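Local coordinates for protein terminal oxygenase component of carbazole (Janthinobacterium sp., PDB 7BUG) that catalyses, as the terminal oxygenase of carbazole 1,9a-dioxygenase, the dioxygenation of carbazole at its angular and adjacent carbons, using a Rieske cluster and a mononuclear iron, at residues R172-N177 / W335-M340; G178-H183 / E357-I362; Y185-S190 / N331-A336. All blocks are in the same frame, centred on the assembly; numbering follows the deposited sequence.

Interaction 1 of 3, residues R172-N177 / W335-M340; sequences RLAVEN and WAREAM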
loop_
_atom_site.group_PDB
_atom_site.type_symbol
_atom_site.label_atom_id
_atom_site.label_comp_id
_atom_site.label_asym_id
_atom_site.label_seq_id
_atom_site.Cartn_x
_atom_site.Cartn_y
_atom_site.Cartn_z
ATOM N N ARG A 172 -20.737 2.185 -7.200
ATOM C CA ARG A 172 -21.805 3.191 -6.984
ATOM C C ARG A 172 -21.433 4.538 -7.601
ATOM O O ARG A 172 -22.328 5.270 -8.064
ATOM C CB ARG A 172 -22.030 3.335 -5.490
ATOM C CG ARG A 172 -22.608 2.041 -4.920
ATOM C CD ARG A 172 -22.564 2.048 -3.400
ATOM N NE ARG A 172 -21.203 2.168 -2.886
ATOM C CZ ARG A 172 -20.859 2.286 -1.635
ATOM N NH1 ARG A 172 -21.792 2.309 -0.686
ATOM N NH2 ARG A 172 -19.595 2.431 -1.316
ATOM N N LEU A 173 -20.150 4.852 -7.605
ATOM C CA LEU A 173 -19.730 6.135 -8.244
ATOM C C LEU A 173 -20.021 6.052 -9.748
ATOM O O LEU A 173 -20.465 7.020 -10.332
ATOM C CB LEU A 173 -18.241 6.335 -7.942
ATOM C CG LEU A 173 -17.886 6.451 -6.461
ATOM C CD1 LEU A 173 -16.382 6.692 -6.296
ATOM C CD2 LEU A 173 -18.723 7.523 -5.785
ATOM N N ALA A 174 -19.897 4.861 -10.344
ATOM C CA ALA A 174 -20.197 4.604 -11.757
ATOM C C ALA A 174 -21.711 4.710 -12.019
ATOM O O ALA A 174 -22.155 5.382 -12.956
ATOM C CB ALA A 174 -19.680 3.222 -12.131
ATOM N N VAL A 175 -22.531 4.060 -11.164
ATOM C CA VAL A 175 -24.001 4.109 -11.320
ATOM C C VAL A 175 -24.454 5.558 -11.274
ATOM O O VAL A 175 -25.272 5.990 -12.123
ATOM C CB VAL A 175 -24.712 3.322 -10.212
ATOM C CG1 VAL A 175 -26.218 3.555 -10.277
ATOM C CG2 VAL A 175 -24.426 1.845 -10.355
ATOM N N GLU A 176 -23.954 6.311 -10.296
ATOM C CA GLU A 176 -24.462 7.682 -10.061
ATOM C C GLU A 176 -24.032 8.562 -11.217
ATOM O O GLU A 176 -24.896 9.313 -11.695
ATOM C CB GLU A 176 -24.065 8.181 -8.694
ATOM C CG GLU A 176 -24.730 7.363 -7.619
ATOM C CD GLU A 176 -24.569 7.910 -6.216
ATOM O OE1 GLU A 176 -24.072 9.107 -6.058
ATOM O OE2 GLU A 176 -24.955 7.214 -5.277
ATOM N N ASN A 177 -22.809 8.391 -11.693
ATOM C CA ASN A 177 -22.306 9.118 -12.884
ATOM C C ASN A 177 -23.211 8.801 -14.083
ATOM O O ASN A 177 -23.500 9.719 -14.866
ATOM C CB ASN A 177 -20.868 8.741 -13.165
ATOM C CG ASN A 177 -20.415 9.111 -14.567
ATOM O OD1 ASN A 177 -20.268 10.289 -14.855
ATOM N ND2 ASN A 177 -20.079 8.096 -15.353
ATOM N N TRP A 335 -13.037 8.905 -16.468
ATOM C CA TRP A 335 -12.162 9.725 -15.594
ATOM C C TRP A 335 -13.040 10.529 -14.601
ATOM O O TRP A 335 -12.566 10.813 -13.490
ATOM C CB TRP A 335 -11.113 10.506 -16.399
ATOM C CG TRP A 335 -11.642 11.542 -17.311
ATOM C CD1 TRP A 335 -11.745 11.452 -18.677
ATOM C CD2 TRP A 335 -12.086 12.855 -16.942
ATOM N NE1 TRP A 335 -12.283 12.608 -19.165
ATOM C CE2 TRP A 335 -12.488 13.489 -18.137
ATOM C CE3 TRP A 335 -12.160 13.571 -15.737
ATOM C CZ2 TRP A 335 -12.970 14.797 -18.144
ATOM C CZ3 TRP A 335 -12.626 14.868 -15.754
ATOM C CH2 TRP A 335 -13.001 15.470 -16.949
ATOM N N ALA A 336 -14.299 10.838 -14.911
ATOM C CA ALA A 336 -15.231 11.448 -13.932
ATOM C C ALA A 336 -15.376 10.508 -12.724
ATOM O O ALA A 336 -15.302 10.968 -11.575
ATOM C CB ALA A 336 -16.571 11.752 -14.518
ATOM N N ARG A 337 -15.637 9.227 -12.976
ATOM C CA ARG A 337 -15.776 8.252 -11.847
ATOM C C ARG A 337 -14.502 8.257 -11.005
ATOM O O ARG A 337 -14.597 8.275 -9.765
ATOM C CB ARG A 337 -16.000 6.832 -12.381
ATOM C CG ARG A 337 -17.317 6.683 -13.101
ATOM C CD ARG A 337 -17.335 5.364 -13.812
ATOM N NE ARG A 337 -18.355 5.423 -14.806
ATOM C CZ ARG A 337 -18.473 4.532 -15.757
ATOM N NH1 ARG A 337 -17.771 3.411 -15.720
ATOM N NH2 ARG A 337 -19.335 4.747 -16.710
ATOM N N GLU A 338 -13.365 8.172 -11.641
ATOM C CA GLU A 338 -12.044 8.119 -11.000
ATOM C C GLU A 338 -11.884 9.377 -10.129
ATOM O O GLU A 338 -11.293 9.273 -9.046
ATOM C CB GLU A 338 -10.935 7.963 -12.046
ATOM C CG GLU A 338 -10.931 6.604 -12.757
ATOM C CD GLU A 338 -9.951 6.522 -13.929
ATOM O OE1 GLU A 338 -9.600 7.582 -14.487
ATOM O OE2 GLU A 338 -9.548 5.424 -14.284
ATOM N N ALA A 339 -12.395 10.510 -10.577
ATOM C CA ALA A 339 -12.236 11.783 -9.851
ATOM C C ALA A 339 -13.053 11.800 -8.548
ATOM O O ALA A 339 -12.749 12.639 -7.663
ATOM C CB ALA A 339 -12.596 12.962 -10.718
ATOM N N MET A 340 -14.084 10.947 -8.424
ATOM C CA MET A 340 -14.934 10.931 -7.222
ATOM C C MET A 340 -14.341 9.990 -6.144
ATOM O O MET A 340 -14.819 9.991 -5.005
ATOM C CB MET A 340 -16.368 10.508 -7.544
ATOM C CG MET A 340 -17.196 11.695 -8.013
ATOM S SD MET A 340 -18.994 11.353 -8.123
ATOM C CE MET A 340 -18.710 10.234 -9.510
#
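The guanidinium of R337 has the methyl of A174 over one face, while the side-chain amide of N177 stands at its edge, near the guanidinium plane. The two flat groups are not coplanar: their planes are turned 60° apart, and the side chains that carry them cross at about a right angle. Before its charge is reached, R337 already touches the opposite helix, since its chain runs extended from CG to NE and lays CD against A174 CB at 3.6 Å. An alanine suits this position: it is small enough to let the arginine chain pass close to the helix, and CA of A174 comes within 5.7 Å of CA of R337.

The helix axes approach to 9.1 Å, their directions 128° apart, so helix 171-179 and helix 331-344 pack at a steep skew, running in broadly opposing directions, within the Bet v 1-like catalytic domain. Both lie against its antiparallel sheet, where Y286 of strand 281-288 touches A174 and R337. R337 also makes a cation-pi contact with Y296. An alanine in place of R337 would probably leave the A174 methyl without its cover and the Y296 ring without its cation.

On another part of the interface the contact is apolar. L173 and M340 slide past each other in opposite directions, L173 CD1 lying 4.0 Å from M340 CB. The thioether chain then bends at its last torsion, chi3 -68°, which places M340 CE 3.8 Å from the carbonyl O of L173. Methionine is flexible enough to follow the curved helix surface here, while A336 offers only a methyl, CB, to the N177 side chain. M340 also packs on Y92 and A336 on W91, both of the second subunit.

Interaction 2 of 3, residues G178-H183 / E357-I362; sequences GFDPSH and ESDEAI. With FE2 (Fe (II) ion), chain E.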
loop_
_atom_site.group_PDB
_atom_site.type_symbol
_atom_site.label_atom_id
_atom_site.label_comp_id
_atom_site.label_asym_id
_atom_site.label_seq_id
_atom_site.Cartn_x
_atom_site.Cartn_y
_atom_site.Cartn_z
ATOM N N GLY A 178 -23.609 7.549 -14.243
ATOM C CA GLY A 178 -24.471 7.173 -15.366
ATOM C C GLY A 178 -25.834 7.856 -15.300
ATOM O O GLY A 178 -26.378 8.292 -16.365
ATOM N N PHE A 179 -26.459 7.846 -14.127
ATOM C CA PHE A 179 -27.864 8.260 -13.957
ATOM C C PHE A 179 -27.975 9.755 -13.627
ATOM O O PHE A 179 -29.061 10.277 -13.523
ATOM C CB PHE A 179 -28.519 7.439 -12.857
ATOM C CG PHE A 179 -30.015 7.555 -12.849
ATOM C CD1 PHE A 179 -30.762 7.322 -13.998
ATOM C CD2 PHE A 179 -30.676 7.830 -11.667
ATOM C CE1 PHE A 179 -32.151 7.425 -13.964
ATOM C CE2 PHE A 179 -32.055 7.921 -11.642
ATOM C CZ PHE A 179 -32.793 7.701 -12.784
ATOM N N ASP A 180 -26.859 10.453 -13.570
ATOM C CA ASP A 180 -26.846 11.859 -13.098
ATOM C C ASP A 180 -27.310 12.798 -14.219
ATOM O O ASP A 180 -26.676 12.843 -15.280
ATOM C CB ASP A 180 -25.397 12.103 -12.715
ATOM C CG ASP A 180 -25.105 13.467 -12.178
ATOM O OD1 ASP A 180 -25.864 14.423 -12.532
ATOM O OD2 ASP A 180 -24.084 13.550 -11.466
ATOM N N PRO A 181 -28.459 13.492 -14.100
ATOM C CA PRO A 181 -28.936 14.266 -15.237
ATOM C C PRO A 181 -28.009 15.432 -15.636
ATOM O O PRO A 181 -27.925 15.799 -16.808
ATOM C CB PRO A 181 -30.328 14.781 -14.790
ATOM C CG PRO A 181 -30.687 13.945 -13.561
ATOM C CD PRO A 181 -29.367 13.515 -12.942
ATOM N N SER A 182 -27.319 16.038 -14.674
ATOM C CA SER A 182 -26.491 17.253 -14.963
ATOM C C SER A 182 -25.049 16.932 -15.383
ATOM O O SER A 182 -24.343 17.841 -15.887
ATOM C CB SER A 182 -26.518 18.162 -13.812
ATOM O OG SER A 182 -27.819 18.699 -13.697
ATOM N N HIS A 183 -24.593 15.678 -15.282
ATOM C CA HIS A 183 -23.205 15.301 -15.587
ATOM C C HIS A 183 -22.947 15.481 -17.072
ATOM O O HIS A 183 -21.790 15.457 -17.460
ATOM C CB HIS A 183 -22.867 13.856 -15.118
ATOM C CG HIS A 183 -23.013 12.824 -16.168
ATOM N ND1 HIS A 183 -24.226 12.271 -16.472
ATOM C CD2 HIS A 183 -22.132 12.305 -17.043
ATOM C CE1 HIS A 183 -24.079 11.425 -17.460
ATOM N NE2 HIS A 183 -22.791 11.400 -17.845
ATOM N N GLU A 357 -30.529 20.268 -7.267
ATOM C CA GLU A 357 -31.895 19.797 -7.614
ATOM C C GLU A 357 -31.855 18.562 -8.512
ATOM O O GLU A 357 -32.695 17.642 -8.272
ATOM C CB GLU A 357 -32.702 20.950 -8.230
ATOM C CG GLU A 357 -33.052 21.968 -7.171
ATOM C CD GLU A 357 -32.033 23.092 -6.970
ATOM O OE1 GLU A 357 -30.879 23.021 -7.515
ATOM O OE2 GLU A 357 -32.417 24.066 -6.293
ATOM N N SER A 358 -31.014 18.514 -9.543
ATOM C CA SER A 358 -31.004 17.365 -10.483
ATOM C C SER A 358 -30.560 16.082 -9.758
ATOM O O SER A 358 -30.851 14.992 -10.294
ATOM C CB SER A 358 -30.175 17.629 -11.656
ATOM O OG SER A 358 -28.846 17.936 -11.279
ATOM N N ASP A 359 -29.973 16.169 -8.565
ATOM C CA ASP A 359 -29.556 14.954 -7.842
ATOM C C ASP A 359 -30.796 14.227 -7.293
ATOM O O ASP A 359 -30.625 13.164 -6.645
ATOM C CB ASP A 359 -28.568 15.311 -6.736
ATOM C CG ASP A 359 -27.249 15.805 -7.298
ATOM O OD1 ASP A 359 -26.809 15.238 -8.324
ATOM O OD2 ASP A 359 -26.657 16.735 -6.653
ATOM N N GLU A 360 -32.010 14.789 -7.465
ATOM C CA GLU A 360 -33.256 14.063 -7.089
ATOM C C GLU A 360 -33.230 12.689 -7.757
ATOM O O GLU A 360 -33.641 11.709 -7.115
ATOM C CB GLU A 360 -34.489 14.888 -7.473
ATOM C CG GLU A 360 -35.800 14.222 -7.163
ATOM C CD GLU A 360 -36.024 13.895 -5.691
ATOM O OE1 GLU A 360 -35.409 14.554 -4.829
ATOM O OE2 GLU A 360 -36.835 12.964 -5.408
ATOM N N ALA A 361 -32.769 12.582 -8.994
ATOM C CA ALA A 361 -32.686 11.287 -9.718
ATOM C C ALA A 361 -31.749 10.333 -8.952
ATOM O O ALA A 361 -32.116 9.163 -8.668
ATOM C CB ALA A 361 -32.173 11.469 -11.103
ATOM N N ILE A 362 -30.591 10.835 -8.524
ATOM C CA ILE A 362 -29.607 10.023 -7.771
ATOM C C ILE A 362 -30.191 9.567 -6.432
ATOM O O ILE A 362 -30.018 8.370 -6.081
ATOM C CB ILE A 362 -28.279 10.766 -7.606
ATOM C CG1 ILE A 362 -27.629 10.873 -9.000
ATOM C CG2 ILE A 362 -27.395 10.029 -6.576
ATOM C CD1 ILE A 362 -26.501 11.867 -9.094
HETATM FE FE FE2 E . -21.871 10.199 -19.133
HETATM O O HOH W 1 -24.305 14.399 -8.703
HETATM O O HOH W 2 -27.235 15.936 -10.717
HETATM O O HOH W 3 -23.266 9.502 -20.057
HETATM O O HOH W 4 -22.666 8.543 -17.928
#
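D180 meets I362 from its first side-chain carbon on: CB rests 3.8 Å from CD1 of I362, and CG follows at 3.7 Å from the same methyl. CG is anti to the backbone N (chi1 -179°), and beyond it the carboxylate divides its work. OD1 accepts from water 2 and, weakly, from the backbone N of S182 and of H183. OD2 accepts from water 1 and is hydrogen-bonded to H93 of the second subunit. Both waters also donate to D359 OD1, joining two carboxylates that lie close together; D359 has H71 of the second subunit as a further partner. S358 OG donates to water 2 and lies 2.7 Å from S182 OG, small hydroxyls suiting this tight polar strip.

This is the subunit junction of Rieske oxygenases, where an aspartate links a histidine of the neighbouring Rieske cluster to an iron ligand, consistent with an electron-transfer path. Here H183 ND1 donates to the backbone carbonyl O of D180 at 2.8 Å and 177°, in the ring plane, while H183 NE2 binds the iron at 2.0 Å.

Alongside, compact P181 packs CG 3.8 Å from A361 CB. F179 brings its ring edge, at CE2, 3.2 Å from A361 O.

Interaction 3 of 3, residues Y185-S190 / N331-A336; sequences YIHKDS and NDDIWA. With FE2 (Fe (II) ion), chain E.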
loop_
_atom_site.group_PDB
_atom_site.type_symbol
_atom_site.label_atom_id
_atom_site.label_comp_id
_atom_site.label_asym_id
_atom_site.label_seq_id
_atom_site.Cartn_x
_atom_site.Cartn_y
_atom_site.Cartn_z
ATOM N N TYR A 185 -22.813 17.813 -18.905
ATOM C CA TYR A 185 -21.828 18.921 -19.056
ATOM C C TYR A 185 -20.465 18.376 -19.486
ATOM O O TYR A 185 -19.797 18.969 -20.352
ATOM C CB TYR A 185 -21.775 19.732 -17.768
ATOM C CG TYR A 185 -20.895 20.946 -17.862
ATOM C CD1 TYR A 185 -21.333 22.077 -18.541
ATOM C CD2 TYR A 185 -19.607 20.932 -17.347
ATOM C CE1 TYR A 185 -20.501 23.172 -18.684
ATOM C CE2 TYR A 185 -18.758 22.010 -17.503
ATOM C CZ TYR A 185 -19.215 23.135 -18.166
ATOM O OH TYR A 185 -18.396 24.229 -18.330
ATOM N N ILE A 186 -20.021 17.229 -18.935
ATOM C CA ILE A 186 -18.688 16.680 -19.284
ATOM C C ILE A 186 -18.611 16.216 -20.736
ATOM O O ILE A 186 -17.502 15.980 -21.192
ATOM C CB ILE A 186 -18.265 15.560 -18.305
ATOM C CG1 ILE A 186 -18.926 14.210 -18.620
ATOM C CG2 ILE A 186 -18.531 16.000 -16.886
ATOM C CD1 ILE A 186 -18.419 13.066 -17.763
ATOM N N HIS A 187 -19.753 15.984 -21.402
ATOM C CA HIS A 187 -19.811 15.395 -22.754
ATOM C C HIS A 187 -19.917 16.493 -23.840
ATOM O O HIS A 187 -19.974 16.131 -25.003
ATOM C CB HIS A 187 -20.988 14.432 -22.830
ATOM C CG HIS A 187 -20.862 13.263 -21.905
ATOM N ND1 HIS A 187 -19.839 12.368 -22.015
ATOM C CD2 HIS A 187 -21.682 12.781 -20.952
ATOM C CE1 HIS A 187 -19.995 11.397 -21.127
ATOM N NE2 HIS A 187 -21.095 11.643 -20.474
ATOM N N LYS A 188 -19.854 17.756 -23.432
ATOM C CA LYS A 188 -20.141 18.917 -24.332
ATOM C C LYS A 188 -19.129 18.963 -25.485
ATOM O O LYS A 188 -19.514 19.415 -26.562
ATOM C CB LYS A 188 -20.211 20.212 -23.523
ATOM C CG LYS A 188 -18.899 20.683 -22.908
ATOM C CD LYS A 188 -19.117 21.756 -21.876
ATOM C CE LYS A 188 -17.825 22.247 -21.254
ATOM N NZ LYS A 188 -17.206 21.210 -20.371
ATOM N N ASP A 189 -17.933 18.434 -25.341
ATOM C CA ASP A 189 -16.899 18.453 -26.413
ATOM C C ASP A 189 -16.724 17.085 -27.055
ATOM O O ASP A 189 -15.742 16.900 -27.813
ATOM C CB ASP A 189 -15.546 18.945 -25.889
ATOM C CG ASP A 189 -15.572 20.351 -25.318
ATOM O OD1 ASP A 189 -16.298 21.160 -25.902
ATOM O OD2 ASP A 189 -14.871 20.609 -24.298
ATOM N N SER A 190 -17.631 16.119 -26.829
ATOM C CA SER A 190 -17.461 14.764 -27.391
ATOM C C SER A 190 -17.519 14.786 -28.921
ATOM O O SER A 190 -18.381 15.457 -29.425
ATOM C CB SER A 190 -18.493 13.783 -26.875
ATOM O OG SER A 190 -18.280 12.521 -27.497
ATOM N N ASN A 331 -15.642 7.574 -22.607
ATOM C CA ASN A 331 -14.313 7.701 -21.976
ATOM C C ASN A 331 -14.317 8.846 -20.963
ATOM O O ASN A 331 -13.642 8.691 -19.934
ATOM C CB ASN A 331 -13.208 7.891 -23.015
ATOM C CG ASN A 331 -12.692 6.603 -23.594
ATOM O OD1 ASN A 331 -13.056 5.484 -23.177
ATOM N ND2 ASN A 331 -11.818 6.742 -24.580
ATOM N N ASP A 332 -15.061 9.929 -21.176
ATOM C CA ASP A 332 -15.096 11.053 -20.204
ATOM C C ASP A 332 -15.806 10.601 -18.912
ATOM O O ASP A 332 -15.466 11.075 -17.867
ATOM C CB ASP A 332 -15.707 12.324 -20.775
ATOM C CG ASP A 332 -14.796 13.006 -21.803
ATOM O OD1 ASP A 332 -13.540 13.013 -21.599
ATOM O OD2 ASP A 332 -15.334 13.448 -22.815
ATOM N N ASP A 333 -16.751 9.667 -18.994
ATOM C CA ASP A 333 -17.389 9.125 -17.773
ATOM C C ASP A 333 -16.347 8.398 -16.932
ATOM O O ASP A 333 -16.491 8.406 -15.688
ATOM C CB ASP A 333 -18.514 8.165 -18.147
ATOM C CG ASP A 333 -19.710 8.908 -18.706
ATOM O OD1 ASP A 333 -20.144 9.926 -18.110
ATOM O OD2 ASP A 333 -20.153 8.520 -19.749
ATOM N N ILE A 334 -15.413 7.724 -17.579
ATOM C CA ILE A 334 -14.406 6.898 -16.866
ATOM C C ILE A 334 -13.570 7.795 -15.944
ATOM O O ILE A 334 -13.477 7.521 -14.720
ATOM C CB ILE A 334 -13.562 6.086 -17.840
ATOM C CG1 ILE A 334 -14.453 5.035 -18.521
ATOM C CG2 ILE A 334 -12.365 5.471 -17.112
ATOM C CD1 ILE A 334 -13.720 4.241 -19.558
ATOM N N TRP A 335 -13.037 8.905 -16.468
ATOM C CA TRP A 335 -12.162 9.725 -15.594
ATOM C C TRP A 335 -13.040 10.529 -14.601
ATOM O O TRP A 335 -12.566 10.813 -13.490
ATOM C CB TRP A 335 -11.113 10.506 -16.399
ATOM C CG TRP A 335 -11.642 11.542 -17.311
ATOM C CD1 TRP A 335 -11.745 11.452 -18.677
ATOM C CD2 TRP A 335 -12.086 12.855 -16.942
ATOM N NE1 TRP A 335 -12.283 12.608 -19.165
ATOM C CE2 TRP A 335 -12.488 13.489 -18.137
ATOM C CE3 TRP A 335 -12.160 13.571 -15.737
ATOM C CZ2 TRP A 335 -12.970 14.797 -18.144
ATOM C CZ3 TRP A 335 -12.626 14.868 -15.754
ATOM C CH2 TRP A 335 -13.001 15.470 -16.949
ATOM N N ALA A 336 -14.299 10.838 -14.911
ATOM C CA ALA A 336 -15.231 11.448 -13.932
ATOM C C ALA A 336 -15.376 10.508 -12.724
ATOM O O ALA A 336 -15.302 10.968 -11.575
ATOM C CB ALA A 336 -16.571 11.752 -14.518
HETATM FE FE FE2 E . -21.871 10.199 -19.133
HETATM O O HOH W 5 -17.626 12.735 -23.746
HETATM O O HOH W 3 -23.266 9.502 -20.057
HETATM O O HOH W 4 -22.666 8.543 -17.928
#
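H187 and D333 meet at the iron, and metal binding is the first kind of interaction here. H187 NE2 binds iron at 2.1 Å. The carboxylate of D333 is bidentate but uneven, with OD1 at 2.0 Å and OD2 at 2.5 Å from the metal. The two side chains cross at about a right angle, with the imidazole and carboxylate planes 73° apart; H187 NE2 and both D333 oxygens converge on the ion. H183 completes the facial triad of two histidines and one carboxylate that marks Rieske non-haem iron oxygenases. N330 gives D333 OD2 a hydrogen bond, a second-shell contact on the longer-bound oxygen.

Hydrogen bonds make the second kind. The other ring nitrogen, H187 ND1, donates to water 5 at 2.8 Å, in the ring plane, and that water in turn donates to D332 OD2 at 2.6 Å. D332 OD1 offers its anti lone pair to W335 NE1 at 2.8 Å. The carboxylate thus has a separate partner on each oxygen, which should fix its rotation.

Apolar contact is the third. I186 CG1 sits between the backbone N and the carbonyl carbon (chi1 80°), which brings it over the centre of the H187 ring. Further out, I186 CD1 lies 3.6 Å from D332 O and 4.0 Å from A336 CB. A branched, greasy residue suits this place, as it fills the angle between the ring and the helix. F329 also stacks on H187.

An imidazole held by stacking, by packing and by a water-mediated link to a carboxylate is likely to turn little, which would keep NE2 aimed at the metal. With the triad taking one side of the iron, the side where the two waters sit is probably the one left for dioxygen.

In the fold
All three contacts lie in the catalytic domain, on the same side of the chain's centre. Along the sequence, 172-177 pairs with 335-340, 178-183 with 357-362 and 185-190 with 331-336, so interactions 1 and 2 cross, while interaction 3 is nested inside the loop that interaction 2 closes. Interactions 1 and 2 share helix 171-179, with centres 12 Å apart; interactions 1 and 3 share helix 331-344, with W335 and A336 in common, and are 11 Å apart. Interactions 2 and 3, 15 Å apart, both reach the iron. All three touch the second subunit, so the iron site is assembled right at the boundary across which electrons probably arrive.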